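Long-range contact in spectinomycin phosphotransferase (PDB 3I1A), which probably phosphorylates the antibiotic spectinomycin at the expense of a nucleotide, as a resistance enzyme of the aminoglycoside phosphotransferase family with a protein kinase-like fold: residues Ile285-Leu296 against Ser309-Phe317. Residues are numbered along the deposited sequence; the frame is centred on the assembly and turned at random. Where two conformers were deposited one is given.
Sequences IVEDIAVYGQDL and SFKYFKEMF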
# COMPACT_ATOMS: atom_id res chain seq x y z
N ILE A 285 -7.16 -5.00 -9.99
CA ILE A 285 -8.57 -4.56 -10.11
C ILE A 285 -9.49 -5.70 -9.67
O ILE A 285 -10.49 -5.49 -8.98
CB ILE A 285 -8.90 -4.09 -11.55
CG1 ILE A 285 -7.99 -2.91 -11.90
CG2 ILE A 285 -10.36 -3.67 -11.66
CD1 ILE A 285 -8.02 -2.50 -13.36
N VAL A 286 -9.15 -6.92 -10.06
CA VAL A 286 -9.92 -8.09 -9.65
C VAL A 286 -9.99 -8.17 -8.13
O VAL A 286 -11.06 -8.46 -7.56
CB VAL A 286 -9.32 -9.39 -10.21
CG1 VAL A 286 -9.97 -10.60 -9.55
CG2 VAL A 286 -9.50 -9.42 -11.71
N GLU A 287 -8.86 -7.91 -7.47
CA GLU A 287 -8.75 -7.93 -6.01
C GLU A 287 -9.72 -6.91 -5.39
O GLU A 287 -10.42 -7.21 -4.43
CB GLU A 287 -7.30 -7.62 -5.59
CG GLU A 287 -6.43 -8.87 -5.38
CD GLU A 287 -4.93 -8.62 -5.55
OE1 GLU A 287 -4.42 -7.60 -5.03
OE2 GLU A 287 -4.26 -9.47 -6.18
N ASP A 288 -9.75 -5.71 -5.96
CA ASP A 288 -10.64 -4.65 -5.48
C ASP A 288 -12.12 -4.97 -5.81
O ASP A 288 -13.01 -4.63 -5.03
CB ASP A 288 -10.29 -3.29 -6.12
CG ASP A 288 -9.13 -2.59 -5.41
OD1 ASP A 288 -8.78 -2.98 -4.30
OD2 ASP A 288 -8.59 -1.62 -5.99
N ILE A 289 -12.40 -5.60 -6.94
CA ILE A 289 -13.80 -5.90 -7.26
C ILE A 289 -14.28 -6.90 -6.22
O ILE A 289 -15.43 -6.86 -5.76
CB ILE A 289 -13.94 -6.50 -8.72
CG1 ILE A 289 -13.75 -5.38 -9.75
CG2 ILE A 289 -15.33 -7.11 -8.91
CD1 ILE A 289 -13.65 -5.86 -11.19
N ALA A 290 -13.40 -7.82 -5.83
CA ALA A 290 -13.76 -8.83 -4.86
C ALA A 290 -14.05 -8.21 -3.49
O ALA A 290 -15.04 -8.54 -2.85
CB ALA A 290 -12.63 -9.88 -4.75
N VAL A 291 -13.16 -7.32 -3.05
CA VAL A 291 -13.29 -6.68 -1.75
C VAL A 291 -14.45 -5.69 -1.67
O VAL A 291 -15.32 -5.81 -0.78
CB VAL A 291 -11.95 -5.98 -1.36
CG1 VAL A 291 -12.14 -5.13 -0.14
CG2 VAL A 291 -10.86 -7.04 -1.09
N TYR A 292 -14.49 -4.73 -2.59
CA TYR A 292 -15.56 -3.75 -2.55
C TYR A 292 -16.87 -4.34 -3.05
O TYR A 292 -17.95 -4.00 -2.56
CB TYR A 292 -15.14 -2.49 -3.32
CG TYR A 292 -13.92 -1.85 -2.68
CD1 TYR A 292 -12.63 -2.28 -3.00
CD2 TYR A 292 -14.05 -0.85 -1.73
CE1 TYR A 292 -11.51 -1.73 -2.39
CE2 TYR A 292 -12.93 -0.29 -1.11
CZ TYR A 292 -11.67 -0.73 -1.45
OH TYR A 292 -10.57 -0.18 -0.84
N GLY A 293 -16.80 -5.27 -4.00
CA GLY A 293 -18.03 -5.90 -4.45
C GLY A 293 -18.69 -6.68 -3.31
O GLY A 293 -19.93 -6.63 -3.13
N GLN A 294 -17.90 -7.39 -2.52
CA GLN A 294 -18.48 -8.14 -1.41
C GLN A 294 -19.13 -7.18 -0.39
O GLN A 294 -20.16 -7.51 0.23
CB GLN A 294 -17.43 -8.99 -0.70
CG GLN A 294 -18.06 -9.94 0.33
CD GLN A 294 -19.02 -10.94 -0.31
OE1 GLN A 294 -20.24 -10.86 -0.12
NE2 GLN A 294 -18.48 -11.87 -1.08
N ASP A 295 -18.51 -6.01 -0.20
CA ASP A 295 -19.07 -5.04 0.74
C ASP A 295 -20.44 -4.56 0.27
O ASP A 295 -21.28 -4.17 1.10
CB ASP A 295 -18.12 -3.84 0.89
CG ASP A 295 -18.39 -3.03 2.14
OD1 ASP A 295 -18.70 -3.64 3.20
OD2 ASP A 295 -18.27 -1.79 2.08
N LEU A 296 -20.68 -4.58 -1.04
CA LEU A 296 -21.98 -4.16 -1.57
C LEU A 296 -23.00 -5.30 -1.59
O LEU A 296 -24.19 -5.05 -1.45
CB LEU A 296 -21.84 -3.57 -2.99
CG LEU A 296 -21.59 -2.06 -3.11
CD1 LEU A 296 -22.78 -1.25 -2.51
CD2 LEU A 296 -20.28 -1.72 -2.42
N SER A 309 -17.63 2.49 -0.70
CA SER A 309 -17.10 1.35 -1.46
C SER A 309 -17.69 1.38 -2.88
O SER A 309 -16.97 1.14 -3.85
CB SER A 309 -17.50 0.03 -0.81
OG SER A 309 -16.90 -0.10 0.47
N PHE A 310 -18.98 1.71 -3.00
CA PHE A 310 -19.65 1.75 -4.30
C PHE A 310 -19.04 2.84 -5.20
O PHE A 310 -18.80 2.60 -6.37
CB PHE A 310 -21.16 1.96 -4.08
CG PHE A 310 -22.01 1.80 -5.32
CD1 PHE A 310 -21.63 0.96 -6.37
CD2 PHE A 310 -23.25 2.44 -5.40
CE1 PHE A 310 -22.46 0.77 -7.47
CE2 PHE A 310 -24.09 2.25 -6.51
CZ PHE A 310 -23.70 1.42 -7.54
N LYS A 311 -18.77 4.02 -4.64
CA LYS A 311 -18.16 5.09 -5.40
C LYS A 311 -16.77 4.65 -5.87
O LYS A 311 -16.39 4.88 -7.03
CB LYS A 311 -18.10 6.36 -4.54
CG LYS A 311 -19.50 6.90 -4.22
CD LYS A 311 -19.47 8.28 -3.58
CE LYS A 311 -20.89 8.78 -3.31
NZ LYS A 311 -20.89 10.20 -2.81
N TYR A 312 -16.02 4.01 -4.98
CA TYR A 312 -14.68 3.55 -5.33
C TYR A 312 -14.77 2.54 -6.47
O TYR A 312 -14.04 2.62 -7.46
CB TYR A 312 -13.98 2.90 -4.14
CG TYR A 312 -12.60 2.40 -4.50
CD1 TYR A 312 -11.61 3.29 -4.94
CD2 TYR A 312 -12.28 1.05 -4.44
CE1 TYR A 312 -10.33 2.83 -5.30
CE2 TYR A 312 -11.02 0.58 -4.80
CZ TYR A 312 -10.05 1.47 -5.22
OH TYR A 312 -8.79 1.00 -5.54
N PHE A 313 -15.66 1.57 -6.30
CA PHE A 313 -15.87 0.55 -7.31
C PHE A 313 -16.20 1.18 -8.67
O PHE A 313 -15.64 0.80 -9.71
CB PHE A 313 -17.01 -0.37 -6.85
CG PHE A 313 -17.17 -1.62 -7.67
CD1 PHE A 313 -16.81 -2.87 -7.15
CD2 PHE A 313 -17.67 -1.56 -8.96
CE1 PHE A 313 -16.95 -4.03 -7.92
CE2 PHE A 313 -17.82 -2.72 -9.74
CZ PHE A 313 -17.46 -3.94 -9.22
N LYS A 314 -17.09 2.17 -8.69
CA LYS A 314 -17.45 2.77 -9.98
C LYS A 314 -16.36 3.60 -10.63
O LYS A 314 -16.22 3.60 -11.86
CB LYS A 314 -18.72 3.61 -9.84
CG LYS A 314 -19.93 2.73 -9.56
CD LYS A 314 -21.25 3.47 -9.65
CE LYS A 314 -21.47 4.40 -8.47
NZ LYS A 314 -22.83 5.03 -8.58
N GLU A 315 -15.60 4.30 -9.80
CA GLU A 315 -14.53 5.13 -10.30
C GLU A 315 -13.51 4.34 -11.10
O GLU A 315 -12.88 4.89 -12.00
CB GLU A 315 -13.82 5.84 -9.15
CG GLU A 315 -14.62 6.98 -8.58
CD GLU A 315 -13.85 7.74 -7.53
OE1 GLU A 315 -14.21 8.90 -7.27
OE2 GLU A 315 -12.88 7.17 -6.98
N MET A 316 -13.35 3.05 -10.77
CA MET A 316 -12.37 2.23 -11.49
C MET A 316 -12.69 2.15 -12.97
O MET A 316 -11.81 1.91 -13.81
CB MET A 316 -12.33 0.80 -10.93
CG MET A 316 -11.98 0.74 -9.45
SD MET A 316 -11.72 -0.92 -8.77
CE MET A 316 -13.17 -1.85 -9.43
N PHE A 317 -13.97 2.34 -13.30
CA PHE A 317 -14.42 2.28 -14.69
C PHE A 317 -14.51 3.63 -15.40
O PHE A 317 -14.97 3.71 -16.54
CB PHE A 317 -15.78 1.56 -14.75
CG PHE A 317 -15.74 0.15 -14.24
CD1 PHE A 317 -15.80 -0.11 -12.87
CD2 PHE A 317 -15.56 -0.93 -15.12
CE1 PHE A 317 -15.69 -1.41 -12.38
CE2 PHE A 317 -15.44 -2.24 -14.64
CZ PHE A 317 -15.50 -2.48 -13.27
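Tyr-292 and Ser-309 mark the closest backbone approach, CA to CA 5.4 Å, of two roughly antiparallel helices whose axes pass 9.1 Å apart at -144° and spread toward Ile-285 and Met-316. The small side chain of Ser-309 is consistent with this close approach: its CB sits at the edge of the Tyr-292 ring, and its OG donates a hydrogen bond of 2.7 Å to Asp-295 OD2, met on the anti side of the carboxylate. Gln-301 bonds to the same oxygen, so two donors share it. One turn on, the two tyrosines form an edge-to-face pair. Tyr-312 turns its CD2-CE2 edge onto Tyr-292, with CD2 over the ring centre and the planes inclined at 54°; Val-291 CG1 lies over the rim of the opposite face. With CG trans to the backbone N (chi1 179°), Tyr-312 also carries its hydroxyl on to Asp-288, where OH donates to OD2 at 2.7 Å from above the carboxylate plane. This bond ties down the far end of the ring.

Deeper in, the contact becomes apolar. Phe-313 CE1 lies 3.6 Å from Ile-289 CG2, while the ring's CD1 edge lies against the backbone N of Gly-293, near the ring plane. Met-316 is bent at its last torsion, which brings CE to 3.6 Å from Ile-289 CG1 and near Ile-285 CG2. At the other end Leu-296 crosses Phe-310 at about a right angle, Leu-296 CD1 to Phe-310 CB 3.9 Å. Helix 169-180 packs against this interior, Phe-174 meeting Phe-313 edge-to-face, and helices 182-198 and 322-329 flank the Ile-285 end.

Polar bonds at one margin and an aliphatic-aromatic interior characterise this roughly antiparallel pairing of helices 274-297 and 303-315, in the helical part of the kinase-like aminoglycoside phosphotransferase fold.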